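Local coordinates for protein fructosamine deglycase FrlB (Bacillus subtilis, PDB 3EUA) that converts a range of fructosamine 6-phosphates to glucose 6-phosphate and a free amino acid, at residues A[302-307]-A[316-321]; A[36-41]-A[208-213]. All coordinates share one frame; numbering follows the deposited sequence.

Contact 1: residues A[302-307]-A[316-321]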
ATOM      1  N   VAL A 302      12.536  18.672   2.869  1.00 18.95           N
ATOM      2  CA  VAL A 302      13.704  18.807   1.979  1.00 18.60           C
ATOM      3  C   VAL A 302      13.317  18.514   0.535  1.00 19.14           C
ATOM      4  O   VAL A 302      13.699  19.250  -0.387  1.00 19.34           O
ATOM      5  CB  VAL A 302      14.827  17.880   2.420  1.00 18.77           C
ATOM      6  CG1 VAL A 302      15.928  17.807   1.365  1.00 18.97           C
ATOM      7  CG2 VAL A 302      15.366  18.346   3.799  1.00 18.53           C
ATOM      8  N   LEU A 303      12.526  17.457   0.340  1.00 19.67           N
ATOM      9  CA  LEU A 303      12.049  17.064  -0.988  1.00 19.63           C
ATOM     10  C   LEU A 303      11.248  18.175  -1.655  1.00 20.59           C
ATOM     11  O   LEU A 303      11.316  18.338  -2.867  1.00 20.47           O
ATOM     12  CB  LEU A 303      11.229  15.781  -0.917  1.00 19.53           C
ATOM     13  CG  LEU A 303      12.010  14.473  -0.818  1.00 18.99           C
ATOM     14  CD1 LEU A 303      11.048  13.355  -0.559  1.00 17.81           C
ATOM     15  CD2 LEU A 303      12.850  14.236  -2.096  1.00 18.58           C
ATOM     16  N   ARG A 304      10.529  18.966  -0.868  1.00 21.98           N
ATOM     17  CA  ARG A 304       9.800  20.079  -1.445  1.00 23.21           C
ATOM     18  C   ARG A 304      10.767  21.076  -2.076  1.00 22.04           C
ATOM     19  O   ARG A 304      10.426  21.662  -3.078  1.00 22.56           O
ATOM     20  CB  ARG A 304       8.949  20.811  -0.422  1.00 24.56           C
ATOM     21  CG  ARG A 304       7.981  21.841  -1.049  1.00 30.02           C
ATOM     22  CD  ARG A 304       6.777  21.132  -1.538  1.00 37.27           C
ATOM     23  NE  ARG A 304       5.834  21.964  -2.274  1.00 40.59           N
ATOM     24  CZ  ARG A 304       4.601  21.565  -2.612  1.00 42.39           C
ATOM     25  NH1 ARG A 304       3.799  22.386  -3.284  1.00 42.30           N
ATOM     26  NH2 ARG A 304       4.141  20.361  -2.252  1.00 42.19           N
ATOM     27  N   SER A 305      11.951  21.290  -1.502  1.00 21.75           N
ATOM     28  CA  SER A 305      12.910  22.223  -2.079  1.00 21.53           C
ATOM     29  C   SER A 305      13.460  21.659  -3.395  1.00 21.26           C
ATOM     30  O   SER A 305      13.744  22.408  -4.330  1.00 20.44           O
ATOM     31  CB  SER A 305      14.013  22.555  -1.070  1.00 22.21           C
ATOM     32  OG  SER A 305      14.819  21.433  -0.788  1.00 21.42           O
ATOM     33  N   TYR A 306      13.578  20.327  -3.470  1.00 20.85           N
ATOM     34  CA  TYR A 306      14.035  19.656  -4.679  1.00 20.37           C
ATOM     35  C   TYR A 306      12.983  19.863  -5.765  1.00 20.10           C
ATOM     36  O   TYR A 306      13.332  20.152  -6.907  1.00 20.82           O
ATOM     37  CB  TYR A 306      14.284  18.161  -4.447  1.00 20.32           C
ATOM     38  CG  TYR A 306      15.603  17.766  -3.782  1.00 21.44           C
ATOM     39  CD1 TYR A 306      16.009  18.320  -2.574  1.00 22.56           C
ATOM     40  CD2 TYR A 306      16.414  16.773  -4.346  1.00 22.73           C
ATOM     41  CE1 TYR A 306      17.197  17.938  -1.965  1.00 21.71           C
ATOM     42  CE2 TYR A 306      17.598  16.379  -3.744  1.00 22.78           C
ATOM     43  CZ  TYR A 306      17.989  16.958  -2.553  1.00 22.23           C
ATOM     44  OH  TYR A 306      19.178  16.553  -1.963  1.00 21.32           O
ATOM     45  N   ALA A 307      11.712  19.733  -5.392  1.00 19.54           N
ATOM     46  CA  ALA A 307      10.576  19.929  -6.309  1.00 19.85           C
ATOM     47  C   ALA A 307      10.551  21.339  -6.888  1.00 19.92           C
ATOM     48  O   ALA A 307      10.351  21.512  -8.087  1.00 19.56           O
ATOM     49  CB  ALA A 307       9.252  19.611  -5.590  1.00 19.36           C
ATOM     50  N   HIS A 316       8.039  24.197 -15.670  1.00 22.09           N
ATOM     51  CA  HIS A 316       6.783  23.527 -15.466  1.00 21.78           C
ATOM     52  C   HIS A 316       6.343  23.852 -14.044  1.00 21.70           C
ATOM     53  O   HIS A 316       6.752  23.180 -13.106  1.00 21.41           O
ATOM     54  CB  HIS A 316       6.973  22.026 -15.605  1.00 21.60           C
ATOM     55  CG  HIS A 316       5.691  21.267 -15.597  1.00 20.73           C
ATOM     56  ND1 HIS A 316       5.300  20.454 -16.639  1.00 21.86           N
ATOM     57  CD2 HIS A 316       4.690  21.225 -14.692  1.00 21.36           C
ATOM     58  CE1 HIS A 316       4.130  19.912 -16.347  1.00 21.24           C
ATOM     59  NE2 HIS A 316       3.735  20.374 -15.176  1.00 20.74           N
ATOM     60  N   PRO A 317       5.509  24.906 -13.868  1.00 21.83           N
ATOM     61  CA  PRO A 317       5.108  25.220 -12.505  1.00 21.58           C
ATOM     62  C   PRO A 317       4.389  24.092 -11.786  1.00 21.53           C
ATOM     63  O   PRO A 317       3.609  23.351 -12.402  1.00 21.44           O
ATOM     64  CB  PRO A 317       4.133  26.400 -12.661  1.00 21.68           C
ATOM     65  CG  PRO A 317       4.432  27.004 -14.000  1.00 22.13           C
ATOM     66  CD  PRO A 317       4.925  25.849 -14.854  1.00 22.08           C
ATOM     67  N   LEU A 318       4.659  23.950 -10.499  1.00 21.60           N
ATOM     68  CA  LEU A 318       4.001  22.902  -9.703  1.00 21.72           C
ATOM     69  C   LEU A 318       2.493  23.036  -9.645  1.00 22.50           C
ATOM     70  O   LEU A 318       1.802  22.034  -9.395  1.00 22.34           O
ATOM     71  CB  LEU A 318       4.533  22.823  -8.272  1.00 21.10           C
ATOM     72  CG  LEU A 318       5.971  22.331  -8.005  1.00 19.32           C
ATOM     73  CD1 LEU A 318       6.371  22.558  -6.568  1.00 21.90           C
ATOM     74  CD2 LEU A 318       6.202  20.858  -8.366  1.00 18.59           C
ATOM     75  N   SER A 319       1.981  24.238  -9.890  1.00 22.96           N
ATOM     76  CA  SER A 319       0.537  24.495  -9.917  1.00 23.04           C
ATOM     77  C   SER A 319      -0.126  24.105 -11.233  1.00 22.85           C
ATOM     78  O   SER A 319      -1.353  24.060 -11.316  1.00 23.30           O
ATOM     79  CB  SER A 319       0.299  25.991  -9.653  1.00 23.04           C
ATOM     80  OG  SER A 319       1.096  26.759 -10.560  1.00 23.95           O
ATOM     81  N   HIS A 320       0.664  23.784 -12.255  1.00 22.72           N
ATOM     82  CA  HIS A 320       0.109  23.456 -13.556  1.00 22.38           C
ATOM     83  C   HIS A 320      -0.651  22.132 -13.571  1.00 22.44           C
ATOM     84  O   HIS A 320      -0.221  21.191 -12.928  1.00 21.88           O
ATOM     85  CB  HIS A 320       1.216  23.432 -14.597  1.00 23.13           C
ATOM     86  CG  HIS A 320       0.699  23.271 -15.986  1.00 23.32           C
ATOM     87  ND1 HIS A 320       0.097  24.301 -16.673  1.00 26.84           N
ATOM     88  CD2 HIS A 320       0.672  22.199 -16.807  1.00 26.33           C
ATOM     89  CE1 HIS A 320      -0.262  23.872 -17.873  1.00 26.67           C
ATOM     90  NE2 HIS A 320       0.062  22.595 -17.975  1.00 26.70           N
ATOM     91  N   ARG A 321      -1.799  22.101 -14.262  1.00 21.13           N
ATOM     92  CA  ARG A 321      -2.619  20.913 -14.404  1.00 20.95           C
ATOM     93  C   ARG A 321      -3.285  20.945 -15.761  1.00 21.08           C
ATOM     94  O   ARG A 321      -3.525  22.033 -16.328  1.00 21.21           O
ATOM     95  CB  ARG A 321      -3.744  20.865 -13.363  1.00 21.11           C
ATOM     96  CG  ARG A 321      -3.314  20.790 -11.896  1.00 21.17           C
ATOM     97  CD  ARG A 321      -2.586  19.493 -11.500  1.00 21.16           C
ATOM     98  NE  ARG A 321      -2.417  19.480 -10.034  1.00 22.56           N
ATOM     99  CZ  ARG A 321      -1.518  20.177  -9.346  1.00 22.22           C
ATOM    100  NH1 ARG A 321      -0.636  20.971  -9.948  1.00 23.08           N
ATOM    101  NH2 ARG A 321      -1.485  20.099  -8.017  1.00 21.58           N
TER

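Contact 2: residues A[36-41]-A[208-213]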
ATOM      1  N   SER A  36      -3.010  13.845   0.725  1.00 21.43           N
ATOM      2  CA  SER A  36      -3.561  13.858   2.103  1.00 21.62           C
ATOM      3  C   SER A  36      -3.594  12.490   2.730  1.00 21.51           C
ATOM      4  O   SER A  36      -3.641  12.416   3.943  1.00 22.41           O
ATOM      5  CB  SER A  36      -4.937  14.493   2.166  1.00 21.80           C
ATOM      6  OG  SER A  36      -4.786  15.877   1.980  1.00 22.65           O
ATOM      7  N   SER A  37      -3.660  11.433   1.913  1.00 20.91           N
ATOM      8  CA  SER A  37      -3.597  10.064   2.414  1.00 20.57           C
ATOM      9  C   SER A  37      -2.146   9.782   2.735  1.00 20.21           C
ATOM     10  O   SER A  37      -1.845   9.205   3.782  1.00 19.79           O
ATOM     11  CB  SER A  37      -4.093   9.068   1.386  1.00 21.05           C
ATOM     12  OG  SER A  37      -4.006   7.728   1.849  1.00 21.27           O
ATOM     13  N   ALA A  38      -1.233  10.222   1.853  1.00 19.88           N
ATOM     14  CA  ALA A  38       0.207   9.952   2.061  1.00 19.49           C
ATOM     15  C   ALA A  38       0.727  10.480   3.388  1.00 19.78           C
ATOM     16  O   ALA A  38       1.568   9.845   4.015  1.00 20.45           O
ATOM     17  CB  ALA A  38       1.022  10.521   0.937  1.00 19.76           C
ATOM     18  N   ILE A  39       0.239  11.638   3.833  1.00 19.68           N
ATOM     19  CA  ILE A  39       0.719  12.196   5.105  1.00 19.65           C
ATOM     20  C   ILE A  39       0.341  11.338   6.306  1.00 20.16           C
ATOM     21  O   ILE A  39       0.850  11.548   7.391  1.00 20.31           O
ATOM     22  CB  ILE A  39       0.253  13.654   5.385  1.00 19.96           C
ATOM     23  CG1 ILE A  39      -1.223  13.729   5.836  1.00 20.83           C
ATOM     24  CG2 ILE A  39       0.584  14.583   4.191  1.00 17.76           C
ATOM     25  CD1 ILE A  39      -1.547  15.101   6.484  1.00 20.61           C
HETATM   26  N   MSE A  40      -0.566  10.386   6.121  1.00 20.62           N
HETATM   27  CA  MSE A  40      -0.991   9.518   7.223  1.00 21.59           C
HETATM   28  C   MSE A  40      -0.197   8.232   7.414  1.00 20.99           C
HETATM   29  O   MSE A  40      -0.398   7.518   8.411  1.00 19.33           O
HETATM   30  CB  MSE A  40      -2.459   9.165   7.065  1.00 21.43           C
HETATM   31  CG  MSE A  40      -3.386  10.345   7.387  1.00 25.12           C
HETATM   32 SE   MSE A  40      -5.200  10.036   6.871  0.75 27.47          SE
HETATM   33  CE  MSE A  40      -5.751  11.849   7.110  1.00 26.89           C
ATOM     34  N   TYR A  41       0.699   7.925   6.475  1.00 20.81           N
ATOM     35  CA  TYR A  41       1.459   6.701   6.550  1.00 21.10           C
ATOM     36  C   TYR A  41       2.308   6.642   7.821  1.00 20.44           C
ATOM     37  O   TYR A  41       2.370   5.594   8.473  1.00 21.05           O
ATOM     38  CB  TYR A  41       2.306   6.470   5.292  1.00 22.67           C
ATOM     39  CG  TYR A  41       1.510   5.998   4.091  1.00 24.67           C
ATOM     40  CD1 TYR A  41       0.416   6.706   3.613  1.00 26.79           C
ATOM     41  CD2 TYR A  41       1.909   4.906   3.370  1.00 27.58           C
ATOM     42  CE1 TYR A  41      -0.283   6.281   2.486  1.00 28.43           C
ATOM     43  CE2 TYR A  41       1.222   4.488   2.233  1.00 28.32           C
ATOM     44  CZ  TYR A  41       0.135   5.174   1.803  1.00 27.99           C
ATOM     45  OH  TYR A  41      -0.563   4.765   0.682  1.00 29.96           O
ATOM     46  N   ALA A 208       7.816   9.041   0.031  1.00 17.84           N
ATOM     47  CA  ALA A 208       8.190   8.572  -1.286  1.00 17.80           C
ATOM     48  C   ALA A 208       6.940   8.502  -2.169  1.00 17.51           C
ATOM     49  O   ALA A 208       6.923   8.977  -3.326  1.00 18.18           O
ATOM     50  CB  ALA A 208       8.804   7.187  -1.188  1.00 17.00           C
ATOM     51  N   TYR A 209       5.891   7.899  -1.646  1.00 18.09           N
ATOM     52  CA  TYR A 209       4.639   7.764  -2.412  1.00 18.51           C
ATOM     53  C   TYR A 209       4.128   9.129  -2.858  1.00 19.05           C
ATOM     54  O   TYR A 209       3.788   9.338  -4.045  1.00 19.39           O
ATOM     55  CB  TYR A 209       3.608   6.987  -1.583  1.00 19.64           C
ATOM     56  CG  TYR A 209       2.223   6.880  -2.210  1.00 20.39           C
ATOM     57  CD1 TYR A 209       1.994   6.063  -3.338  1.00 21.39           C
ATOM     58  CD2 TYR A 209       1.148   7.524  -1.661  1.00 22.01           C
ATOM     59  CE1 TYR A 209       0.733   5.951  -3.890  1.00 20.28           C
ATOM     60  CE2 TYR A 209      -0.131   7.427  -2.227  1.00 21.66           C
ATOM     61  CZ  TYR A 209      -0.331   6.628  -3.325  1.00 22.72           C
ATOM     62  OH  TYR A 209      -1.604   6.548  -3.901  1.00 22.35           O
ATOM     63  N   SER A 210       4.069  10.078  -1.922  1.00 19.03           N
ATOM     64  CA  SER A 210       3.590  11.425  -2.248  1.00 19.32           C
ATOM     65  C   SER A 210       4.490  12.061  -3.290  1.00 18.85           C
ATOM     66  O   SER A 210       4.041  12.696  -4.237  1.00 18.50           O
ATOM     67  CB  SER A 210       3.585  12.292  -0.985  1.00 20.19           C
ATOM     68  OG  SER A 210       2.868  13.480  -1.257  1.00 22.52           O
ATOM     69  N   TYR A 211       5.793  11.907  -3.141  1.00 18.75           N
ATOM     70  CA  TYR A 211       6.684  12.542  -4.135  1.00 18.91           C
ATOM     71  C   TYR A 211       6.404  11.973  -5.495  1.00 18.79           C
ATOM     72  O   TYR A 211       6.419  12.698  -6.499  1.00 19.42           O
ATOM     73  CB  TYR A 211       8.149  12.348  -3.819  1.00 18.73           C
ATOM     74  CG  TYR A 211       9.024  13.444  -4.373  1.00 17.96           C
ATOM     75  CD1 TYR A 211       9.066  14.665  -3.758  1.00 18.74           C
ATOM     76  CD2 TYR A 211       9.811  13.249  -5.472  1.00 19.70           C
ATOM     77  CE1 TYR A 211       9.840  15.694  -4.242  1.00 20.43           C
ATOM     78  CE2 TYR A 211      10.629  14.277  -5.961  1.00 21.54           C
ATOM     79  CZ  TYR A 211      10.634  15.490  -5.320  1.00 19.52           C
ATOM     80  OH  TYR A 211      11.398  16.525  -5.776  1.00 20.89           O
ATOM     81  N   SER A 212       6.174  10.665  -5.555  1.00 18.98           N
ATOM     82  CA  SER A 212       5.890  10.008  -6.834  1.00 18.75           C
ATOM     83  C   SER A 212       4.572  10.433  -7.461  1.00 18.45           C
ATOM     84  O   SER A 212       4.536  10.898  -8.619  1.00 18.04           O
ATOM     85  CB  SER A 212       5.882   8.469  -6.697  1.00 18.37           C
ATOM     86  OG  SER A 212       7.201   7.952  -6.476  1.00 20.79           O
ATOM     87  N   ILE A 213       3.501  10.315  -6.699  1.00 17.96           N
ATOM     88  CA  ILE A 213       2.181  10.582  -7.270  1.00 18.39           C
ATOM     89  C   ILE A 213       1.777  12.059  -7.383  1.00 18.90           C
ATOM     90  O   ILE A 213       1.094  12.421  -8.330  1.00 20.03           O
ATOM     91  CB  ILE A 213       1.065   9.756  -6.581  1.00 18.42           C
ATOM     92  CG1 ILE A 213       0.901  10.158  -5.115  1.00 19.71           C
ATOM     93  CG2 ILE A 213       1.328   8.237  -6.784  1.00 17.39           C
ATOM     94  CD1 ILE A 213      -0.523   9.998  -4.622  1.00 19.23           C
TER

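Contact 1: residues A[302-307]-A[316-321]
Leu318 reaches from the C-terminal loop to helix 288-313, and its two methyl branches divide the work. CD1 lies 4.2 Å from Ala307 CB, while CD2 lies equally near Ala307 O. With CG placed beside its own backbone N and anti to the carbonyl carbon (chi1 -69°), the isobutyl group is directed toward the helix. A leucine suits this place because it can span the gap between loop and helix, and alanine suits the other side because its single methyl lets the branches come close to the helix backbone.

Arg304, one turn earlier, flanks the leucine. Its chain kinks at chi2 (82°), which carries the guanidinium toward the loop; there it slides past Leu318 in the opposite direction, so that NH1 stands 4.2 Å from CD1. The approach is oblique and purely a van der Waals one, suiting a long side chain whose polar end can stay at the partly exposed border.

No hydrogen bond crosses between the two segments; within the loop, a type I beta turn runs from Pro317 to His320, closed by His320 N to Pro317 O at 3.0 Å. Arg321 then brings the edge of its guanidinium back to this turn: NH1 donates to Leu318 O at 2.7 Å, bent to 142°, and almost straight to His320 O at 3.0 Å, approaching that carbonyl from above its plane. NH2 of the same group forms a salt bridge with Glu218. Met219, Asp308 and Ala311 also touch Leu318, making this a mainly apolar helix-to-loop contact by which the tail after helix 288-313 turns back along that helix, at the second SIS region.

Contact 2: residues A[36-41]-A[208-213]
Ala38 and Ser210 bring the end of helix 35-38 and helix 205-220 together most closely, their CB atoms 3.7 Å apart and their CA atoms 5.7 Å apart. Small residues suit this spot, where the two backbones run so near each other. With chi1 at -168°, Ser210 OG stands beside its own carbonyl carbon and also touches the alanine methyl, and the edge of the Tyr209 ring completes the compact part, with CD2 4.0 Å from Ala38 CB.

Beside this tight spot the two tyrosines meet more loosely, Tyr41 being carried by the type I turn from Ala38 to Tyr41. The ring planes of Tyr41 and Tyr209 differ by 27°, but the rings are slid so far apart, with centroids separated by 5.8 Å, that they barely overlap. What reaches Tyr209 is the phenol oxygen of Tyr41: OH lies over one face, displaced toward the rim, 4.0 Å from CE2. The opposite face is covered over its centre by Ile213 CG1, a turn further along the same helix, so the Tyr209 ring is held between a hydroxyl and an aliphatic chain. Both tyrosines are partly exposed, which suits a residue with a flat apolar body and a polar end.

Tyr209 OH is hydrogen-bonded to Glu231 of the second subunit. Since no hydrogen bond joins the two segments, their contact rests on dispersion and close fit, while the Tyr209 hydroxyl spends its hydrogen bond on the neighbouring subunit.

Overall arrangement
Helix 205-220 is the common element: it supplies residues 208-213 to contact 2, and its Tyr211 reaches contact 1, where OH lies 3.2 Å from Ala307 N and is weakly hydrogen-bonded to Leu303 O. The centres of the two contacts are about 14 Å apart. Contact 2 lies near the chain's geometric centre and joins the first SIS region, with its five-stranded parallel sheet, to the second; contact 1 lies farther out and joins helix 288-313 to the loop that follows it. They come in series, contact 2 closing before contact 1 opens. One helix thus faces the other SIS region as well as the C-terminal helix, linking the interdomain seam to the chain's end.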